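Local coordinates for putative cytoplasmic protein (Salmonella typhimurium, PDB 2GK3) that is of unknown function but assembles as a hexamer and probably has a class I glutamine amidotransferase-like fold, at residues P172-V177 with D199-I204; N178-Y183 with T243-N248. One frame throughout, in Å; residues are numbered along the deposited sequence.

Interaction 1 of 2, residues P172-V177 with D199-I204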
ATOM      1  N   PRO E 172      12.766  36.974  26.651  1.00 43.05           N
ATOM      2  CA  PRO E 172      11.801  37.869  25.997  1.00 43.24           C
ATOM      3  C   PRO E 172      12.403  39.207  25.501  1.00 43.71           C
ATOM      4  O   PRO E 172      11.741  39.959  24.790  1.00 44.03           O
ATOM      5  CB  PRO E 172      10.745  38.107  27.085  1.00 43.00           C
ATOM      6  CG  PRO E 172      11.479  37.923  28.380  1.00 43.17           C
ATOM      7  CD  PRO E 172      12.512  36.864  28.106  1.00 43.36           C
ATOM      8  N   GLU E 173      13.646  39.489  25.871  1.00 44.25           N
ATOM      9  CA  GLU E 173      14.364  40.685  25.392  1.00 44.76           C
ATOM     10  C   GLU E 173      15.196  40.406  24.132  1.00 43.78           C
ATOM     11  O   GLU E 173      15.764  41.334  23.536  1.00 43.92           O
ATOM     12  CB  GLU E 173      15.265  41.267  26.497  1.00 45.52           C
ATOM     13  CG  GLU E 173      15.373  40.414  27.806  1.00 48.98           C
ATOM     14  CD  GLU E 173      16.067  39.042  27.634  1.00 51.36           C
ATOM     15  OE1 GLU E 173      15.507  38.041  28.138  1.00 52.91           O
ATOM     16  OE2 GLU E 173      17.163  38.962  27.026  1.00 52.17           O
ATOM     17  N   HIS E 174      15.276  39.132  23.742  1.00 42.32           N
ATOM     18  CA  HIS E 174      16.008  38.744  22.544  1.00 40.77           C
ATOM     19  C   HIS E 174      15.363  39.456  21.348  1.00 39.84           C
ATOM     20  O   HIS E 174      14.133  39.455  21.231  1.00 39.98           O
ATOM     21  CB  HIS E 174      15.966  37.221  22.368  1.00 40.51           C
ATOM     22  CG  HIS E 174      16.890  36.708  21.307  1.00 39.42           C
ATOM     23  ND1 HIS E 174      16.593  36.778  19.963  1.00 37.60           N
ATOM     24  CD2 HIS E 174      18.107  36.125  21.393  1.00 39.04           C
ATOM     25  CE1 HIS E 174      17.585  36.257  19.267  1.00 37.60           C
ATOM     26  NE2 HIS E 174      18.515  35.849  20.111  1.00 38.71           N
ATOM     27  N   PRO E 175      16.178  40.085  20.479  1.00 39.15           N
ATOM     28  CA  PRO E 175      15.685  40.847  19.308  1.00 38.89           C
ATOM     29  C   PRO E 175      14.552  40.182  18.519  1.00 38.88           C
ATOM     30  O   PRO E 175      13.620  40.872  18.108  1.00 39.76           O
ATOM     31  CB  PRO E 175      16.920  40.973  18.410  1.00 38.56           C
ATOM     32  CG  PRO E 175      18.093  40.788  19.291  1.00 38.48           C
ATOM     33  CD  PRO E 175      17.653  40.107  20.569  1.00 39.05           C
ATOM     34  N   VAL E 176      14.615  38.861  18.319  1.00 38.43           N
ATOM     35  CA  VAL E 176      13.627  38.137  17.508  1.00 37.65           C
ATOM     36  C   VAL E 176      12.217  38.168  18.106  1.00 38.55           C
ATOM     37  O   VAL E 176      11.216  38.287  17.387  1.00 38.61           O
ATOM     38  CB  VAL E 176      14.086  36.684  17.241  1.00 37.44           C
ATOM     39  CG1 VAL E 176      12.933  35.799  16.783  1.00 35.99           C
ATOM     40  CG2 VAL E 176      15.217  36.659  16.225  1.00 35.90           C
ATOM     41  N   VAL E 177      12.140  38.082  19.426  1.00 39.24           N
ATOM     42  CA  VAL E 177      10.855  37.943  20.105  1.00 39.76           C
ATOM     43  C   VAL E 177      10.461  39.160  20.949  1.00 40.44           C
ATOM     44  O   VAL E 177       9.364  39.210  21.510  1.00 39.85           O
ATOM     45  CB  VAL E 177      10.839  36.677  20.989  1.00 39.84           C
ATOM     46  CG1 VAL E 177      11.065  35.420  20.130  1.00 38.63           C
ATOM     47  CG2 VAL E 177      11.876  36.795  22.116  1.00 38.87           C
ATOM     48  N   ASP E 199      21.656  29.516  22.222  1.00 34.48           N
ATOM     49  CA  ASP E 199      20.794  30.433  22.941  1.00 34.86           C
ATOM     50  C   ASP E 199      19.357  29.952  22.853  1.00 33.71           C
ATOM     51  O   ASP E 199      18.756  30.001  21.773  1.00 34.13           O
ATOM     52  CB  ASP E 199      20.907  31.863  22.368  1.00 35.31           C
ATOM     53  CG  ASP E 199      22.353  32.382  22.319  1.00 39.85           C
ATOM     54  OD1 ASP E 199      23.084  32.381  23.361  1.00 41.44           O
ATOM     55  OD2 ASP E 199      22.774  32.806  21.215  1.00 44.44           O
ATOM     56  N   VAL E 200      18.810  29.497  23.978  1.00 32.60           N
ATOM     57  CA  VAL E 200      17.393  29.128  24.063  1.00 31.53           C
ATOM     58  C   VAL E 200      16.514  30.361  24.331  1.00 31.87           C
ATOM     59  O   VAL E 200      16.671  31.047  25.346  1.00 32.14           O
ATOM     60  CB  VAL E 200      17.146  28.056  25.150  1.00 31.47           C
ATOM     61  CG1 VAL E 200      15.653  27.765  25.310  1.00 30.14           C
ATOM     62  CG2 VAL E 200      17.913  26.782  24.820  1.00 31.17           C
ATOM     63  N   VAL E 201      15.577  30.639  23.431  1.00 31.71           N
ATOM     64  CA  VAL E 201      14.783  31.864  23.528  1.00 31.41           C
ATOM     65  C   VAL E 201      13.340  31.603  23.971  1.00 31.65           C
ATOM     66  O   VAL E 201      12.758  32.394  24.709  1.00 31.80           O
ATOM     67  CB  VAL E 201      14.845  32.648  22.185  1.00 31.51           C
ATOM     68  CG1 VAL E 201      13.881  33.819  22.174  1.00 30.95           C
ATOM     69  CG2 VAL E 201      16.278  33.112  21.914  1.00 29.98           C
ATOM     70  N   LEU E 202      12.770  30.493  23.512  1.00 31.83           N
ATOM     71  CA  LEU E 202      11.408  30.112  23.863  1.00 32.29           C
ATOM     72  C   LEU E 202      11.425  28.658  24.279  1.00 32.47           C
ATOM     73  O   LEU E 202      12.233  27.873  23.774  1.00 33.14           O
ATOM     74  CB  LEU E 202      10.461  30.251  22.655  1.00 32.52           C
ATOM     75  CG  LEU E 202      10.176  31.589  21.937  1.00 32.84           C
ATOM     76  CD1 LEU E 202       9.102  31.377  20.867  1.00 30.18           C
ATOM     77  CD2 LEU E 202       9.736  32.673  22.935  1.00 32.31           C
ATOM     78  N   THR E 203      10.518  28.290  25.172  1.00 32.24           N
ATOM     79  CA  THR E 203      10.405  26.906  25.622  1.00 32.33           C
ATOM     80  C   THR E 203       8.961  26.453  25.512  1.00 32.10           C
ATOM     81  O   THR E 203       8.041  27.256  25.360  1.00 31.54           O
ATOM     82  CB  THR E 203      10.826  26.739  27.088  1.00 32.28           C
ATOM     83  OG1 THR E 203       9.997  27.588  27.882  1.00 34.94           O
ATOM     84  CG2 THR E 203      12.313  27.110  27.316  1.00 31.49           C
ATOM     85  N   ILE E 204       8.774  25.149  25.621  1.00 31.84           N
ATOM     86  CA  ILE E 204       7.476  24.546  25.524  1.00 31.85           C
ATOM     87  C   ILE E 204       7.582  23.353  26.468  1.00 32.45           C
ATOM     88  O   ILE E 204       8.517  22.569  26.334  1.00 32.86           O
ATOM     89  CB  ILE E 204       7.208  24.141  24.029  1.00 31.96           C
ATOM     90  CG1 ILE E 204       5.758  23.705  23.797  1.00 31.45           C
ATOM     91  CG2 ILE E 204       8.246  23.112  23.504  1.00 29.82           C
ATOM     92  CD1 ILE E 204       5.416  23.489  22.304  1.00 31.87           C
TER
HETATM   93  O   HOH W   1      21.116  34.482  20.021  1.00 36.27           O
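V201 is at the centre here: it loses the most surface of any residue in the contact, and its two methyl groups divide the work between V177 and H174. CG1, anti to the backbone N (chi1 172°), meets V177 tip to tip, with V201 CG1 3.6 Å from V177 CG2. The other branch, CG2, lies over a face of the H174 imidazole as a CH-pi contact, the methyl carbon V201 CG2 being 3.8 Å from the H174 ring centroid and 21° off the normal. It sits nearer the CD2 side, where V201 CG2 comes within 3.6 Å of H174 CD2. P175 CD lies against the opposite face, toward the ring's rim, and F212 on the adjacent strand stacks with the imidazole as well.

The rim of the ring is polar at two places. V176 N gives a weak hydrogen bond to H174 ND1 (3.3 Å), made inside the loop. At the other nitrogen a water, 2.9 Å from H174 NE2, donates to D199 OD2 at 2.6 Å, so the loop and the start of the strand are joined through solvent. V177 also touches the next strand residue: V177 CG1 lies 4.1 Å from L202 CD2, the two side chains passing alongside one another, pointing opposite ways. That both V201 and L202 can serve the loop fits the classic beta bulge at this point, where the pair lies opposite the single residue L210.

Between strand 199-204 and the loop, then, the direct contacts are all carbon-rich, methyl on methyl and methyl on ring. The chemistry implies a fit set by shape, while the weak bond and the bridging water, acting at the two ring nitrogens, would limit rotation of the imidazole.

Interaction 2 of 2, residues N178-Y183 with T243-N248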
ATOM      1  N   ASN E 178      11.364  40.129  21.050  1.00 41.44           N
ATOM      2  CA  ASN E 178      11.090  41.310  21.847  1.00 43.08           C
ATOM      3  C   ASN E 178       9.747  41.969  21.488  1.00 43.47           C
ATOM      4  O   ASN E 178       9.480  42.261  20.315  1.00 43.78           O
ATOM      5  CB  ASN E 178      12.249  42.300  21.763  1.00 43.44           C
ATOM      6  CG  ASN E 178      12.039  43.517  22.652  1.00 45.36           C
ATOM      7  OD1 ASN E 178      12.036  43.413  23.874  1.00 47.50           O
ATOM      8  ND2 ASN E 178      11.861  44.676  22.034  1.00 46.98           N
ATOM      9  N   GLY E 179       8.902  42.170  22.500  1.00 43.89           N
ATOM     10  CA  GLY E 179       7.597  42.799  22.313  1.00 43.75           C
ATOM     11  C   GLY E 179       6.433  41.850  22.110  1.00 43.79           C
ATOM     12  O   GLY E 179       5.284  42.288  22.124  1.00 44.02           O
ATOM     13  N   PHE E 180       6.715  40.558  21.919  1.00 43.56           N
ATOM     14  CA  PHE E 180       5.667  39.559  21.660  1.00 43.31           C
ATOM     15  C   PHE E 180       4.910  39.314  22.951  1.00 43.51           C
ATOM     16  O   PHE E 180       5.475  39.478  24.038  1.00 43.61           O
ATOM     17  CB  PHE E 180       6.268  38.222  21.187  1.00 43.27           C
ATOM     18  CG  PHE E 180       6.860  38.239  19.786  1.00 42.61           C
ATOM     19  CD1 PHE E 180       7.131  39.446  19.108  1.00 41.84           C
ATOM     20  CD2 PHE E 180       7.190  37.035  19.165  1.00 40.27           C
ATOM     21  CE1 PHE E 180       7.694  39.445  17.815  1.00 41.70           C
ATOM     22  CE2 PHE E 180       7.762  37.019  17.886  1.00 41.36           C
ATOM     23  CZ  PHE E 180       8.013  38.237  17.206  1.00 41.88           C
ATOM     24  N   SER E 181       3.650  38.904  22.846  1.00 43.38           N
ATOM     25  CA  SER E 181       2.835  38.640  24.034  1.00 43.71           C
ATOM     26  C   SER E 181       1.764  37.636  23.699  1.00 43.46           C
ATOM     27  O   SER E 181       1.558  37.325  22.524  1.00 44.15           O
ATOM     28  CB  SER E 181       2.176  39.926  24.550  1.00 44.08           C
ATOM     29  OG  SER E 181       1.253  40.451  23.590  1.00 46.28           O
ATOM     30  N   ASP E 182       1.078  37.136  24.723  1.00 42.72           N
ATOM     31  CA  ASP E 182      -0.061  36.241  24.538  1.00 42.47           C
ATOM     32  C   ASP E 182       0.301  35.053  23.633  1.00 41.28           C
ATOM     33  O   ASP E 182      -0.329  34.803  22.589  1.00 41.36           O
ATOM     34  CB  ASP E 182      -1.277  37.024  24.009  1.00 43.39           C
ATOM     35  CG  ASP E 182      -2.582  36.253  24.153  1.00 46.46           C
ATOM     36  OD1 ASP E 182      -2.653  35.307  24.983  1.00 50.38           O
ATOM     37  OD2 ASP E 182      -3.547  36.595  23.434  1.00 49.34           O
ATOM     38  N   TYR E 183       1.337  34.338  24.055  1.00 39.69           N
ATOM     39  CA  TYR E 183       1.855  33.187  23.343  1.00 38.23           C
ATOM     40  C   TYR E 183       0.805  32.095  23.153  1.00 37.55           C
ATOM     41  O   TYR E 183       0.056  31.778  24.080  1.00 37.67           O
ATOM     42  CB  TYR E 183       3.102  32.647  24.040  1.00 37.59           C
ATOM     43  CG  TYR E 183       4.360  33.402  23.680  1.00 37.53           C
ATOM     44  CD1 TYR E 183       4.848  34.420  24.500  1.00 36.75           C
ATOM     45  CD2 TYR E 183       5.077  33.095  22.502  1.00 37.13           C
ATOM     46  CE1 TYR E 183       6.012  35.125  24.159  1.00 36.26           C
ATOM     47  CE2 TYR E 183       6.249  33.791  22.160  1.00 35.65           C
ATOM     48  CZ  TYR E 183       6.705  34.798  22.991  1.00 36.72           C
ATOM     49  OH  TYR E 183       7.858  35.470  22.665  1.00 37.30           O
ATOM     50  N   THR E 243       3.856  36.311  11.876  1.00 37.52           N
ATOM     51  CA  THR E 243       4.663  36.777  10.750  1.00 37.76           C
ATOM     52  C   THR E 243       6.000  37.262  11.232  1.00 37.90           C
ATOM     53  O   THR E 243       7.031  36.876  10.678  1.00 38.91           O
ATOM     54  CB  THR E 243       3.962  37.915   9.928  1.00 37.65           C
ATOM     55  OG1 THR E 243       2.790  37.395   9.288  1.00 38.10           O
ATOM     56  CG2 THR E 243       4.893  38.476   8.865  1.00 35.74           C
ATOM     57  N   ASP E 244       5.978  38.112  12.258  1.00 38.09           N
ATOM     58  CA  ASP E 244       7.201  38.709  12.806  1.00 38.09           C
ATOM     59  C   ASP E 244       8.141  37.659  13.360  1.00 37.15           C
ATOM     60  O   ASP E 244       9.347  37.807  13.250  1.00 36.83           O
ATOM     61  CB  ASP E 244       6.884  39.737  13.904  1.00 38.78           C
ATOM     62  CG  ASP E 244       6.151  40.963  13.375  1.00 41.26           C
ATOM     63  OD1 ASP E 244       6.127  41.187  12.133  1.00 43.02           O
ATOM     64  OD2 ASP E 244       5.601  41.708  14.218  1.00 44.29           O
ATOM     65  N   LEU E 245       7.577  36.612  13.962  1.00 36.56           N
ATOM     66  CA  LEU E 245       8.369  35.505  14.498  1.00 36.12           C
ATOM     67  C   LEU E 245       9.252  34.928  13.402  1.00 35.09           C
ATOM     68  O   LEU E 245      10.467  34.952  13.511  1.00 34.49           O
ATOM     69  CB  LEU E 245       7.469  34.408  15.094  1.00 35.90           C
ATOM     70  CG  LEU E 245       8.097  33.063  15.505  1.00 36.37           C
ATOM     71  CD1 LEU E 245       9.244  33.201  16.536  1.00 35.68           C
ATOM     72  CD2 LEU E 245       7.029  32.122  16.037  1.00 36.71           C
ATOM     73  N   TRP E 246       8.624  34.459  12.330  1.00 34.71           N
ATOM     74  CA  TRP E 246       9.331  33.782  11.257  1.00 34.07           C
ATOM     75  C   TRP E 246      10.225  34.734  10.493  1.00 34.17           C
ATOM     76  O   TRP E 246      11.347  34.380  10.134  1.00 34.34           O
ATOM     77  CB  TRP E 246       8.336  33.091  10.327  1.00 33.93           C
ATOM     78  CG  TRP E 246       7.546  32.048  11.035  1.00 33.92           C
ATOM     79  CD1 TRP E 246       6.214  32.088  11.342  1.00 33.25           C
ATOM     80  CD2 TRP E 246       8.051  30.820  11.582  1.00 33.83           C
ATOM     81  NE1 TRP E 246       5.848  30.945  12.031  1.00 32.91           N
ATOM     82  CE2 TRP E 246       6.957  30.152  12.192  1.00 34.48           C
ATOM     83  CE3 TRP E 246       9.321  30.215  11.609  1.00 34.21           C
ATOM     84  CZ2 TRP E 246       7.093  28.896  12.819  1.00 33.30           C
ATOM     85  CZ3 TRP E 246       9.457  28.969  12.230  1.00 33.59           C
ATOM     86  CH2 TRP E 246       8.340  28.328  12.826  1.00 34.09           C
ATOM     87  N   VAL E 247       9.724  35.950  10.267  1.00 34.58           N
ATOM     88  CA  VAL E 247      10.467  36.986   9.550  1.00 34.47           C
ATOM     89  C   VAL E 247      11.689  37.415  10.361  1.00 34.43           C
ATOM     90  O   VAL E 247      12.805  37.436   9.829  1.00 34.26           O
ATOM     91  CB  VAL E 247       9.536  38.193   9.120  1.00 34.41           C
ATOM     92  CG1 VAL E 247      10.328  39.458   8.838  1.00 33.71           C
ATOM     93  CG2 VAL E 247       8.755  37.822   7.872  1.00 34.94           C
ATOM     94  N   ASN E 248      11.478  37.736  11.642  1.00 34.75           N
ATOM     95  CA  ASN E 248      12.586  38.087  12.543  1.00 35.35           C
ATOM     96  C   ASN E 248      13.625  36.984  12.656  1.00 34.94           C
ATOM     97  O   ASN E 248      14.814  37.280  12.676  1.00 35.16           O
ATOM     98  CB  ASN E 248      12.117  38.450  13.965  1.00 35.53           C
ATOM     99  CG  ASN E 248      11.228  39.676  14.011  1.00 36.85           C
ATOM    100  OD1 ASN E 248      11.136  40.454  13.047  1.00 37.92           O
ATOM    101  ND2 ASN E 248      10.562  39.861  15.154  1.00 36.07           N
TER
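N248 ND2 is the polar atom to start from: it lies 3.7 Å from F180 CZ, while its hydrogen bond goes to V176 O, just before the loop segment 178-183. The amide is thus tied to loop backbone and at the same time packs against the far end of the phenyl group. Its plane is turned 31° from that of the ring, and the two side chains reach in from opposite sides.

F180 carries the whole contact on the loop side. With CG anti to its carbonyl carbon (chi1 -71°), the ring reaches out to the helix, and CZ, CE1 and CE2 do the touching. D244 contributes its aliphatic carbon, D244 CB standing 3.8 Å from F180 CZ. One residue further on, the phenyl meets the helix backbone itself, with F180 CZ 3.7 Å from L245 N. On the other flank F180 CE2 is 3.8 Å from L245 CB, the two side chains crossing at about a right angle. The end of the ring therefore rests across D244 and N248, one turn apart on the helix, with L245 directly after D244. F241, just ahead of the helix, stacks with F180 too.

W246 points another way, into the core, where it packs on helix 43-51 and on strand 120-124. Helix 242-253 thus lies between the parallel strands of the core and this loop, which leads from strand 164-169 to strand 185-194. Such a C-terminal helix on a parallel-stranded core is consistent with the alpha/beta fold of the class I glutamine amidotransferase family.

In the fold
Interactions 1 and 2 share one continuous loop, 172-183, whose first half rests on strand 199-204 and whose second half rests on helix 242-253; their centres are about 10 Å apart. The most direct tie between them is polar, a probable hydrogen bond of 2.8 Å from N248 ND2 to V176 O. Y183 adds a packing link, its OH lying 3.4 Å from L202 CD2 and 3.6 Å from V177 CB. The centres of both contacts lie about 18 Å from the centre of the chain, on the same side of it, and no other subunit of the hexamer touches their segments. Along the chain the segments of the two contacts alternate.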